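PDB 6G1D: hydrogen peroxide-inducible genes activator from Corynebacterium glutamicum, which senses hydrogen peroxide as a LysR-family transcription factor and probably controls the peroxide-stress genes. Local coordinates for residues A111-P116 / P254-P259; P116-I121 / E297-I302; K139-L144 / G148-A153; A194-D199 / G220-I225. The protein carries 1 engineered substitution. All coordinates share one frame; numbering follows the deposited sequence.

Interaction 1 of 4, residues A111-P116 / P254-P259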
loop_
_atom_site.group_PDB
_atom_site.type_symbol
_atom_site.label_atom_id
_atom_site.label_comp_id
_atom_site.label_asym_id
_atom_site.label_seq_id
_atom_site.Cartn_x
_atom_site.Cartn_y
_atom_site.Cartn_z
ATOM N N ALA B 111 22.609 -4.518 -4.744
ATOM C CA ALA B 111 22.550 -5.663 -3.826
ATOM C C ALA B 111 22.857 -7.054 -4.412
ATOM O O ALA B 111 23.771 -7.706 -3.983
ATOM C CB ALA B 111 21.180 -5.711 -3.145
ATOM N N PRO B 112 22.070 -7.500 -5.411
ATOM C CA PRO B 112 22.264 -8.859 -5.879
ATOM C C PRO B 112 23.647 -9.092 -6.489
ATOM O O PRO B 112 24.086 -10.224 -6.534
ATOM C CB PRO B 112 21.134 -9.033 -6.894
ATOM C CG PRO B 112 20.788 -7.623 -7.321
ATOM C CD PRO B 112 20.967 -6.809 -6.108
ATOM N N TYR B 113 24.334 -8.034 -6.905
ATOM C CA TYR B 113 25.576 -8.124 -7.649
ATOM C C TYR B 113 26.793 -8.013 -6.747
ATOM O O TYR B 113 27.853 -8.573 -7.055
ATOM C CB TYR B 113 25.595 -7.067 -8.746
ATOM C CG TYR B 113 24.280 -6.975 -9.473
ATOM C CD1 TYR B 113 23.640 -5.772 -9.595
ATOM C CD2 TYR B 113 23.648 -8.102 -9.993
ATOM C CE1 TYR B 113 22.390 -5.676 -10.220
ATOM C CE2 TYR B 113 22.430 -8.013 -10.636
ATOM C CZ TYR B 113 21.803 -6.774 -10.717
ATOM O OH TYR B 113 20.583 -6.625 -11.327
ATOM N N ILE B 114 26.644 -7.330 -5.613
ATOM C CA ILE B 114 27.716 -7.208 -4.637
ATOM C C ILE B 114 27.643 -8.329 -3.568
ATOM O O ILE B 114 28.686 -8.720 -2.996
ATOM C CB ILE B 114 27.731 -5.799 -4.001
ATOM C CG1 ILE B 114 29.120 -5.462 -3.397
ATOM C CG2 ILE B 114 26.609 -5.614 -3.001
ATOM C CD1 ILE B 114 30.199 -5.138 -4.438
ATOM N N LEU B 115 26.445 -8.857 -3.300
ATOM C CA LEU B 115 26.263 -9.786 -2.184
ATOM C C LEU B 115 27.110 -11.062 -2.257
ATOM O O LEU B 115 27.642 -11.478 -1.248
ATOM C CB LEU B 115 24.802 -10.193 -1.999
ATOM C CG LEU B 115 23.935 -9.186 -1.246
ATOM C CD1 LEU B 115 22.459 -9.580 -1.372
ATOM C CD2 LEU B 115 24.328 -8.959 0.172
ATOM N N PRO B 116 27.213 -11.701 -3.440
ATOM C CA PRO B 116 27.951 -12.973 -3.380
ATOM C C PRO B 116 29.355 -12.829 -2.831
ATOM O O PRO B 116 29.723 -13.590 -1.937
ATOM C CB PRO B 116 27.938 -13.486 -4.823
ATOM C CG PRO B 116 26.688 -12.875 -5.387
ATOM C CD PRO B 116 26.582 -11.497 -4.756
ATOM N N PRO B 254 24.514 -0.963 -14.390
ATOM C CA PRO B 254 25.854 -0.921 -13.787
ATOM C C PRO B 254 26.646 -2.145 -14.175
ATOM O O PRO B 254 26.058 -3.214 -14.315
ATOM C CB PRO B 254 25.568 -0.948 -12.283
ATOM C CG PRO B 254 24.102 -0.725 -12.151
ATOM C CD PRO B 254 23.455 -1.181 -13.388
ATOM N N ILE B 255 27.958 -2.008 -14.349
ATOM C CA ILE B 255 28.760 -3.139 -14.800
ATOM C C ILE B 255 28.736 -4.378 -13.894
ATOM O O ILE B 255 28.850 -5.495 -14.389
ATOM C CB ILE B 255 30.204 -2.772 -15.134
ATOM C CG1 ILE B 255 30.959 -2.156 -13.949
ATOM C CG2 ILE B 255 30.241 -1.878 -16.389
ATOM C CD1 ILE B 255 32.456 -2.194 -14.203
ATOM N N SER B 256 28.531 -4.200 -12.596
ATOM C CA SER B 256 28.403 -5.357 -11.685
ATOM C C SER B 256 27.211 -6.216 -12.025
ATOM O O SER B 256 27.210 -7.387 -11.703
ATOM C CB SER B 256 28.340 -4.939 -10.205
ATOM O OG SER B 256 27.154 -4.199 -9.936
ATOM N N ALA B 257 26.188 -5.656 -12.677
ATOM C CA ALA B 257 25.046 -6.448 -13.119
ATOM C C ALA B 257 25.327 -7.420 -14.297
ATOM O O ALA B 257 24.538 -8.350 -14.538
ATOM C CB ALA B 257 23.865 -5.561 -13.476
ATOM N N ILE B 258 26.394 -7.186 -15.039
ATOM C CA ILE B 258 26.632 -7.908 -16.306
ATOM C C ILE B 258 26.464 -9.415 -16.211
ATOM O O ILE B 258 25.673 -9.986 -16.955
ATOM C CB ILE B 258 27.958 -7.459 -16.945
ATOM C CG1 ILE B 258 27.788 -6.050 -17.537
ATOM C CG2 ILE B 258 28.418 -8.408 -18.051
ATOM C CD1 ILE B 258 29.083 -5.354 -17.861
ATOM N N PRO B 259 27.158 -10.081 -15.265
ATOM C CA PRO B 259 27.064 -11.545 -15.302
ATOM C C PRO B 259 25.699 -12.072 -14.943
ATOM O O PRO B 259 25.398 -13.211 -15.241
ATOM C CB PRO B 259 28.082 -12.012 -14.247
ATOM C CG PRO B 259 28.930 -10.840 -13.956
ATOM C CD PRO B 259 28.132 -9.601 -14.268
#

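Interaction 2 of 4, residues P116-I121 / E297-I302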
loop_
_atom_site.group_PDB
_atom_site.type_symbol
_atom_site.label_atom_id
_atom_site.label_comp_id
_atom_site.label_asym_id
_atom_site.label_seq_id
_atom_site.Cartn_x
_atom_site.Cartn_y
_atom_site.Cartn_z
ATOM N N PRO B 116 27.213 -11.701 -3.440
ATOM C CA PRO B 116 27.951 -12.973 -3.380
ATOM C C PRO B 116 29.355 -12.829 -2.831
ATOM O O PRO B 116 29.723 -13.590 -1.937
ATOM C CB PRO B 116 27.938 -13.486 -4.823
ATOM C CG PRO B 116 26.688 -12.875 -5.387
ATOM C CD PRO B 116 26.582 -11.497 -4.756
ATOM N N SER B 117 30.106 -11.850 -3.324
ATOM C CA SER B 117 31.493 -11.638 -2.879
ATOM C C SER B 117 31.539 -11.082 -1.477
ATOM O O SER B 117 32.369 -11.509 -0.668
ATOM C CB SER B 117 32.294 -10.732 -3.823
ATOM O OG SER B 117 32.380 -11.274 -5.113
ATOM N N MET B 118 30.675 -10.115 -1.160
ATOM C CA MET B 118 30.703 -9.575 0.186
ATOM C C MET B 118 30.458 -10.661 1.216
ATOM O O MET B 118 31.173 -10.714 2.237
ATOM C CB MET B 118 29.717 -8.447 0.358
ATOM C CG MET B 118 29.669 -7.876 1.770
ATOM S SD MET B 118 28.149 -8.321 2.618
ATOM C CE MET B 118 27.164 -7.005 1.900
ATOM N N LEU B 119 29.440 -11.480 0.985
ATOM C CA LEU B 119 29.075 -12.538 1.925
ATOM C C LEU B 119 30.143 -13.629 2.053
ATOM O O LEU B 119 30.334 -14.173 3.118
ATOM C CB LEU B 119 27.724 -13.169 1.571
ATOM C CG LEU B 119 26.515 -12.224 1.775
ATOM C CD1 LEU B 119 25.246 -12.806 1.228
ATOM C CD2 LEU B 119 26.307 -11.962 3.225
ATOM N N SER B 120 30.830 -13.941 0.969
ATOM C CA SER B 120 31.893 -14.942 0.986
ATOM C C SER B 120 33.129 -14.440 1.767
ATOM O O SER B 120 33.704 -15.192 2.547
ATOM C CB SER B 120 32.277 -15.352 -0.454
ATOM O OG SER B 120 33.348 -16.255 -0.427
ATOM N N ILE B 121 33.505 -13.174 1.581
ATOM C CA ILE B 121 34.578 -12.561 2.354
ATOM C C ILE B 121 34.269 -12.552 3.852
ATOM O O ILE B 121 35.112 -12.865 4.697
ATOM C CB ILE B 121 34.833 -11.111 1.903
ATOM C CG1 ILE B 121 35.498 -11.127 0.526
ATOM C CG2 ILE B 121 35.729 -10.368 2.891
ATOM C CD1 ILE B 121 35.534 -9.786 -0.145
ATOM N N GLU B 297 34.340 1.566 8.605
ATOM C CA GLU B 297 35.507 1.744 7.746
ATOM C C GLU B 297 36.125 0.404 7.327
ATOM O O GLU B 297 36.606 0.259 6.197
ATOM C CB GLU B 297 36.585 2.574 8.444
ATOM C CG GLU B 297 37.452 3.379 7.528
ATOM C CD GLU B 297 36.734 4.622 7.020
ATOM O OE1 GLU B 297 36.169 5.359 7.868
ATOM O OE2 GLU B 297 36.753 4.866 5.784
ATOM N N GLN B 298 36.130 -0.569 8.238
ATOM C CA GLN B 298 36.566 -1.914 7.885
ATOM C C GLN B 298 35.557 -2.559 6.957
ATOM O O GLN B 298 35.933 -3.263 6.030
ATOM C CB GLN B 298 36.734 -2.833 9.106
ATOM C CG GLN B 298 37.986 -2.664 9.932
ATOM C CD GLN B 298 37.877 -3.404 11.265
ATOM O OE1 GLN B 298 37.486 -2.800 12.251
ATOM N NE2 GLN B 298 38.219 -4.718 11.308
ATOM N N PHE B 299 34.273 -2.350 7.214
ATOM C CA PHE B 299 33.269 -2.908 6.336
ATOM C C PHE B 299 33.404 -2.333 4.951
ATOM O O PHE B 299 33.222 -3.045 3.975
ATOM C CB PHE B 299 31.836 -2.684 6.854
ATOM C CG PHE B 299 30.827 -3.535 6.167
ATOM C CD1 PHE B 299 29.764 -2.992 5.452
ATOM C CD2 PHE B 299 30.985 -4.901 6.183
ATOM C CE1 PHE B 299 28.892 -3.804 4.771
ATOM C CE2 PHE B 299 30.080 -5.732 5.517
ATOM C CZ PHE B 299 29.008 -5.176 4.836
ATOM N N ALA B 300 33.704 -1.032 4.866
ATOM C CA ALA B 300 33.918 -0.382 3.570
ATOM C C ALA B 300 35.005 -1.076 2.758
ATOM O O ALA B 300 34.857 -1.240 1.525
ATOM C CB ALA B 300 34.281 1.079 3.742
ATOM N N LEU B 301 36.109 -1.454 3.412
ATOM C CA LEU B 301 37.180 -2.154 2.712
ATOM C C LEU B 301 36.689 -3.478 2.101
ATOM O O LEU B 301 37.100 -3.846 0.986
ATOM C CB LEU B 301 38.387 -2.400 3.638
ATOM C CG LEU B 301 39.186 -1.202 4.160
ATOM C CD1 LEU B 301 40.271 -1.754 5.106
ATOM C CD2 LEU B 301 39.793 -0.378 3.007
ATOM N N ILE B 302 35.821 -4.189 2.816
ATOM C CA ILE B 302 35.208 -5.413 2.330
ATOM C C ILE B 302 34.388 -5.158 1.084
ATOM O O ILE B 302 34.486 -5.895 0.102
ATOM C CB ILE B 302 34.320 -6.093 3.407
ATOM C CG1 ILE B 302 35.175 -6.548 4.586
ATOM C CG2 ILE B 302 33.568 -7.292 2.832
ATOM C CD1 ILE B 302 34.393 -7.091 5.758
#

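Interaction 3 of 4, residues K139-L144 / G148-A153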
loop_
_atom_site.group_PDB
_atom_site.type_symbol
_atom_site.label_atom_id
_atom_site.label_comp_id
_atom_site.label_asym_id
_atom_site.label_seq_id
_atom_site.Cartn_x
_atom_site.Cartn_y
_atom_site.Cartn_z
ATOM N N LYS B 139 15.353 6.283 -0.406
ATOM C CA LYS B 139 14.539 7.071 0.530
ATOM C C LYS B 139 14.148 6.210 1.732
ATOM O O LYS B 139 14.223 6.679 2.871
ATOM C CB LYS B 139 13.302 7.628 -0.193
ATOM C CG LYS B 139 12.372 8.467 0.685
ATOM C CD LYS B 139 11.039 8.799 0.013
ATOM C CE LYS B 139 10.173 9.611 0.974
ATOM N NZ LYS B 139 8.831 9.886 0.412
ATOM N N HIS B 140 13.789 4.949 1.491
ATOM C CA HIS B 140 13.468 4.039 2.611
ATOM C C HIS B 140 14.701 3.697 3.433
ATOM O O HIS B 140 14.619 3.677 4.657
ATOM C CB HIS B 140 12.805 2.751 2.146
ATOM C CG HIS B 140 11.525 2.977 1.417
ATOM N ND1 HIS B 140 10.299 3.124 2.045
ATOM C CD2 HIS B 140 11.287 3.059 0.089
ATOM C CE1 HIS B 140 9.368 3.309 1.130
ATOM N NE2 HIS B 140 9.939 3.263 -0.065
ATOM N N LEU B 141 15.842 3.445 2.772
ATOM C CA LEU B 141 17.071 3.164 3.507
ATOM C C LEU B 141 17.465 4.345 4.389
ATOM O O LEU B 141 17.849 4.135 5.519
ATOM C CB LEU B 141 18.246 2.788 2.584
ATOM C CG LEU B 141 18.062 1.532 1.748
ATOM C CD1 LEU B 141 19.310 1.369 0.874
ATOM C CD2 LEU B 141 17.789 0.300 2.577
ATOM N N LEU B 142 17.344 5.577 3.904
ATOM C CA LEU B 142 17.683 6.736 4.743
ATOM C C LEU B 142 16.756 6.867 5.943
ATOM O O LEU B 142 17.223 7.206 7.027
ATOM C CB LEU B 142 17.698 8.036 3.931
ATOM C CG LEU B 142 18.894 8.124 2.958
ATOM C CD1 LEU B 142 18.635 9.255 1.970
ATOM C CD2 LEU B 142 20.244 8.280 3.710
ATOM N N ALA B 143 15.480 6.541 5.773
ATOM C CA ALA B 143 14.526 6.575 6.899
ATOM C C ALA B 143 14.863 5.481 7.948
ATOM O O ALA B 143 14.847 5.745 9.157
ATOM C CB ALA B 143 13.088 6.438 6.407
ATOM N N LEU B 144 15.199 4.286 7.470
ATOM C CA LEU B 144 15.595 3.187 8.348
ATOM C C LEU B 144 16.896 3.534 9.103
ATOM O O LEU B 144 17.048 3.205 10.273
ATOM C CB LEU B 144 15.765 1.862 7.562
ATOM C CG LEU B 144 14.438 1.297 6.955
ATOM C CD1 LEU B 144 14.731 0.278 5.850
ATOM C CD2 LEU B 144 13.460 0.701 7.989
ATOM N N GLY B 148 17.345 3.944 13.207
ATOM C CA GLY B 148 18.198 2.922 13.802
ATOM C C GLY B 148 17.851 1.497 13.395
ATOM O O GLY B 148 18.406 0.578 13.939
ATOM N N ALA B 149 16.965 1.309 12.414
ATOM C CA ALA B 149 16.539 -0.036 12.010
ATOM C C ALA B 149 17.561 -0.724 11.126
ATOM O O ALA B 149 17.502 -1.928 10.985
ATOM C CB ALA B 149 15.183 0.007 11.303
ATOM N N ILE B 150 18.438 0.050 10.487
ATOM C CA ILE B 150 19.668 -0.479 9.894
ATOM C C ILE B 150 20.852 0.316 10.412
ATOM O O ILE B 150 20.695 1.451 10.867
ATOM C CB ILE B 150 19.647 -0.484 8.350
ATOM C CG1 ILE B 150 19.730 0.933 7.788
ATOM C CG2 ILE B 150 18.397 -1.196 7.828
ATOM C CD1 ILE B 150 19.522 1.062 6.292
ATOM N N ASP B 151 22.034 -0.279 10.303
ATOM C CA ASP B 151 23.287 0.320 10.795
ATOM C C ASP B 151 24.022 1.137 9.736
ATOM O O ASP B 151 24.555 2.234 10.004
ATOM C CB ASP B 151 24.209 -0.788 11.331
ATOM C CG ASP B 151 23.577 -1.546 12.559
ATOM O OD1 ASP B 151 23.627 -2.807 12.518
ATOM O OD2 ASP B 151 23.120 -0.957 13.617
ATOM N N VAL B 152 24.070 0.588 8.524
ATOM C CA VAL B 152 24.739 1.251 7.409
ATOM C C VAL B 152 23.899 1.037 6.146
ATOM O O VAL B 152 23.115 0.097 6.080
ATOM C CB VAL B 152 26.166 0.724 7.168
ATOM C CG1 VAL B 152 27.069 1.084 8.295
ATOM C CG2 VAL B 152 26.185 -0.772 6.943
ATOM N N ALA B 153 24.079 1.913 5.162
ATOM C CA ALA B 153 23.405 1.764 3.890
ATOM C C ALA B 153 24.396 1.971 2.752
ATOM O O ALA B 153 25.135 2.954 2.736
ATOM C CB ALA B 153 22.260 2.739 3.805
#

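Interaction 4 of 4, residues A194-D199 / G220-I225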
loop_
_atom_site.group_PDB
_atom_site.type_symbol
_atom_site.label_atom_id
_atom_site.label_comp_id
_atom_site.label_asym_id
_atom_site.label_seq_id
_atom_site.Cartn_x
_atom_site.Cartn_y
_atom_site.Cartn_z
ATOM N N ALA B 194 24.510 9.679 -28.637
ATOM C CA ALA B 194 23.900 8.396 -29.022
ATOM C C ALA B 194 22.653 8.023 -28.193
ATOM O O ALA B 194 21.803 7.261 -28.638
ATOM C CB ALA B 194 24.927 7.300 -28.923
ATOM N N LEU B 195 22.530 8.562 -26.994
ATOM C CA LEU B 195 21.333 8.334 -26.168
ATOM C C LEU B 195 20.030 8.802 -26.845
ATOM O O LEU B 195 18.979 8.206 -26.626
ATOM C CB LEU B 195 21.513 8.978 -24.800
ATOM C CG LEU B 195 22.565 8.294 -23.911
ATOM C CD1 LEU B 195 22.935 9.142 -22.696
ATOM C CD2 LEU B 195 22.098 6.912 -23.457
ATOM N N GLU B 196 20.141 9.777 -27.724
ATOM C CA GLU B 196 19.011 10.291 -28.467
ATOM C C GLU B 196 18.404 9.212 -29.345
ATOM O O GLU B 196 17.219 9.194 -29.582
ATOM C CB GLU B 196 19.452 11.459 -29.331
ATOM C CG GLU B 196 18.426 12.568 -29.434
ATOM C CD GLU B 196 17.136 12.120 -30.075
ATOM O OE1 GLU B 196 16.057 12.570 -29.643
ATOM O OE2 GLU B 196 17.201 11.308 -31.012
ATOM N N ASP B 197 19.253 8.347 -29.866
ATOM C CA ASP B 197 18.849 7.286 -30.761
ATOM C C ASP B 197 18.331 6.034 -30.071
ATOM O O ASP B 197 18.029 5.056 -30.767
ATOM C CB ASP B 197 20.037 6.898 -31.654
ATOM C CG ASP B 197 20.567 8.060 -32.472
ATOM O OD1 ASP B 197 19.780 8.964 -32.856
ATOM O OD2 ASP B 197 21.791 8.025 -32.735
ATOM N N LEU B 198 18.262 6.029 -28.741
ATOM C CA LEU B 198 17.744 4.879 -27.999
ATOM C C LEU B 198 16.360 5.185 -27.494
ATOM O O LEU B 198 16.070 6.323 -27.108
ATOM C CB LEU B 198 18.656 4.555 -26.797
ATOM C CG LEU B 198 20.100 4.242 -27.194
ATOM C CD1 LEU B 198 20.971 3.987 -25.990
ATOM C CD2 LEU B 198 20.139 3.039 -28.102
ATOM N N ASP B 199 15.495 4.171 -27.499
ATOM C CA ASP B 199 14.263 4.222 -26.715
ATOM C C ASP B 199 14.624 3.628 -25.371
ATOM O O ASP B 199 14.648 2.405 -25.242
ATOM C CB ASP B 199 13.132 3.426 -27.391
ATOM C CG ASP B 199 12.668 4.072 -28.690
ATOM O OD1 ASP B 199 12.465 3.322 -29.662
ATOM O OD2 ASP B 199 12.540 5.326 -28.755
ATOM N N GLY B 220 23.880 15.612 -22.262
ATOM C CA GLY B 220 23.848 15.545 -23.709
ATOM C C GLY B 220 22.716 16.346 -24.337
ATOM O O GLY B 220 22.516 16.264 -25.546
ATOM N N ASP B 221 21.973 17.087 -23.512
ATOM C CA ASP B 221 20.835 17.917 -23.942
ATOM C C ASP B 221 19.734 17.129 -24.655
ATOM O O ASP B 221 19.211 17.558 -25.674
ATOM C CB ASP B 221 21.300 19.131 -24.771
ATOM C CG ASP B 221 20.183 20.114 -25.064
ATOM O OD1 ASP B 221 20.177 20.700 -26.170
ATOM O OD2 ASP B 221 19.313 20.310 -24.194
ATOM N N ILE B 222 19.408 15.966 -24.102
ATOM C CA ILE B 222 18.390 15.069 -24.637
ATOM C C ILE B 222 17.351 14.693 -23.590
ATOM O O ILE B 222 17.714 14.474 -22.442
ATOM C CB ILE B 222 19.045 13.721 -24.983
ATOM C CG1 ILE B 222 20.323 13.923 -25.790
ATOM C CG2 ILE B 222 18.063 12.793 -25.673
ATOM C CD1 ILE B 222 21.239 12.723 -25.757
ATOM N N ASN B 223 16.064 14.637 -23.929
ATOM C CA ASN B 223 15.140 14.143 -22.896
ATOM C C ASN B 223 15.229 12.609 -22.909
ATOM O O ASN B 223 15.318 11.985 -23.979
ATOM C CB ASN B 223 13.708 14.752 -22.976
ATOM C CG ASN B 223 12.905 14.278 -24.172
ATOM O OD1 ASN B 223 13.455 13.828 -25.179
ATOM N ND2 ASN B 223 11.582 14.398 -24.066
ATOM N N PRO B 224 15.304 12.021 -21.717
ATOM C CA PRO B 224 15.238 10.572 -21.583
ATOM C C PRO B 224 13.879 10.033 -22.044
ATOM O O PRO B 224 13.823 8.978 -22.674
ATOM C CB PRO B 224 15.513 10.160 -20.149
ATOM N N ILE B 225 12.800 10.755 -21.707
ATOM C CA ILE B 225 11.437 10.452 -22.176
ATOM C C ILE B 225 11.303 10.782 -23.662
ATOM O O ILE B 225 10.419 10.266 -24.339
ATOM C CB ILE B 225 10.399 11.237 -21.375
HETATM O O HOH W 1 14.344 7.491 -24.638
#

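Interaction 1 of 4, residues A111-P116 / P254-P259
Y113 lays its side chain across S256 and A257, and following it outward from the backbone accounts for nearly all of this contact. At the root, Y113 CB sits 3.4 Å from S256 O and 3.5 Å from S256 OG, facing both the carbonyl and the hydroxyl of that serine. CG is anti to the carbonyl carbon (chi1 -43°), which sends the ring over the backbone of A257, and Y113 CG already lies 3.8 Å from A257 CA. The ring then uses its whole face: A257 CA stands 3.6 Å from the ring centroid and only 7° off the ring normal, a nearly vertical CH-pi contact. P112 CG lies over the opposite face, so the phenol is clamped between a helix residue and a 3-10 turn. That turn, residues 255-257, joins strand 251-254 to helix 258-261, while Y113 belongs to the first turns of helix 111-125; the ring thus bridges two elements of the periplasmic-binding-protein-like regulatory domain. Farther out, Y113 CE1 approaches A257 CB to 3.6 Å and Y113 CZ to 3.7 Å. At the tip, Y113 OH hydrogen-bonds the carboxylate of E261, beside W260, whose ring also meets the tyrosine. S256 OG, close to the root of the tyrosine, is itself engaged by E172 on strand 164-179, while the carbonyl of P112 accepts a hydrogen bond from Q242 of the second subunit.

Interaction 2 of 4, residues P116-I121 / E297-I302
M118 and I121 of helix 111-125 meet F299 and I302 of helix 293-316, in an interface formed almost wholly through side chains. The two short helical segments approach to 11.0 Å between axes and run at 123° to one another, a steep antiparallel-leaning crossing with its nearest backbone pair at M118 and I302.

The aliphatic contacts converge on one methyl group. I302 CG2, set anti to the backbone N, touches I121 CG2 at 3.8 Å and M118 CG at 4.1 Å, so a single branch touches two residues one turn apart. The two isoleucines slide past each other in opposite directions, whereas the methionine crosses I302 at about a right angle.

The sulfur-aromatic contact is of a different character. M118 leaves the helix with CG anti to the backbone N and then bends at both following bonds, bringing its thioether alongside the end of the F299 ring. There M118 SD lies 5.2 Å from the ring centroid and 77° off the normal, an edge-on Met-aromatic contact; the terminal methyl also lies at the ring edge, with M118 CE 3.9 Å from F299 CZ.

Polar links are peripheral: S117 OG makes a weak hydrogen bond to E309, farther along helix 293-316.

Beneath both helices runs strand 100-106, with I106 against M118 and L102 and V104 against F299. Two crossing helices sealed onto one face of a mixed sheet are what the alpha/beta subdomain of a periplasmic-binding-protein-like fold displays.

Interaction 3 of 4, residues K139-L144 / G148-A153
L144 turns its carbonyl oxygen to the backbone of A149 and I150, and the end of helix 138-147 is tied off there. The main bond runs from A149 N to L144 O over 2.9 Å; it is bent, with 136° at the hydrogen. I150 N adds a weak but straighter bond to the same oxygen at 3.5 Å, so one acceptor is shared by two successive amides. The reversal is a Schellman motif: G148 adopts positive phi (82°), and the chain reverses after the last turn. It occurs within a beta-alpha-beta crossover, since helix 138-147 connects strand 129-135 to strand 152-156, with strand 100-106 lying between the two in the sheet. Carbons close around the polar knot: L144 CD2 lies 3.8 Å from A149 CB, and I150 CG2 is 4.0 Å from L144 CB. I150 CD1 also comes within 3.6 Å of L141 O, while L141 CB and A153 CB meet at 4.2 Å. Beyond the turn the polar atoms find partners across the sheet: I150 O accepts from R287, D151 OD1 accepts from the backbone N of T103, and A153 pairs by backbone hydrogen bonding with V285.

Interaction 4 of 4, residues A194-D199 / G220-I225
I222 meets L195 and E196 through both of its branches, and its torsions decide which branch goes where. With chi1 at -48°, CG1 is anti to the carbonyl carbon and CG2 anti to the backbone N; chi2 near 160° then extends CD1 away from its own main chain toward the opposite backbone. The isoleucine follows a Schellman motif at the end of helix 208-219, in which D221 takes positive phi, and it folds back onto the 3-10 segment 194-197, within the regulatory domain of the LysR-type chain.

The two branches divide the work. CD1 reaches the 3-10 turn, 3.7 Å from E196 N and 3.9 Å from L195 CB. CG2 instead meets the glutamate, where aliphatic carbon rather than the carboxylate makes the contact. E196 and I222 cross at a slant: chi1 of the glutamate (-143°) sets its CG against I222 CG2, and the bend at chi2 then turns the carboxylate off. L195 belongs to a wider apolar cluster, for it also packs on L216 and C217 of helix 208-219, and P224 rests on V214 and C217 of the same helix.

At the other end of the contact a water lies near L198 O and P224 O, but both of its bonds are doubtful, so it is not a secure bridge between the segments. L198 itself packs on H182 and F184, and D199 is tied to S250 by backbone hydrogen bonding. On the glutamate side, the nearest side-chain approach is E196 CG to I222 CG2, at 3.8 Å.

Overall arrangement
All four contacts lie in the regulatory domain. Interactions 1 and 2 share P116 and use successive turns of helix 111-125, with centres 14 Å apart; along the sequence their segments alternate. That helix is pinned to the 3-10 turn after strand 251-254 and to helix 293-316, and both contacts touch the second subunit. Interaction 3 lies on another helix, its nearest atoms about 4 Å from interaction 2. Interaction 4, just after the C-terminal end of helix 208-219, is closest to interaction 1 (centres 25 Å apart, nearest atoms about 12 Å); its centre is 36 Å from interaction 2 and 34 Å from interaction 3. In related OxyR proteins, the peroxide-sensing cysteine lies between the two regulatory subdomains.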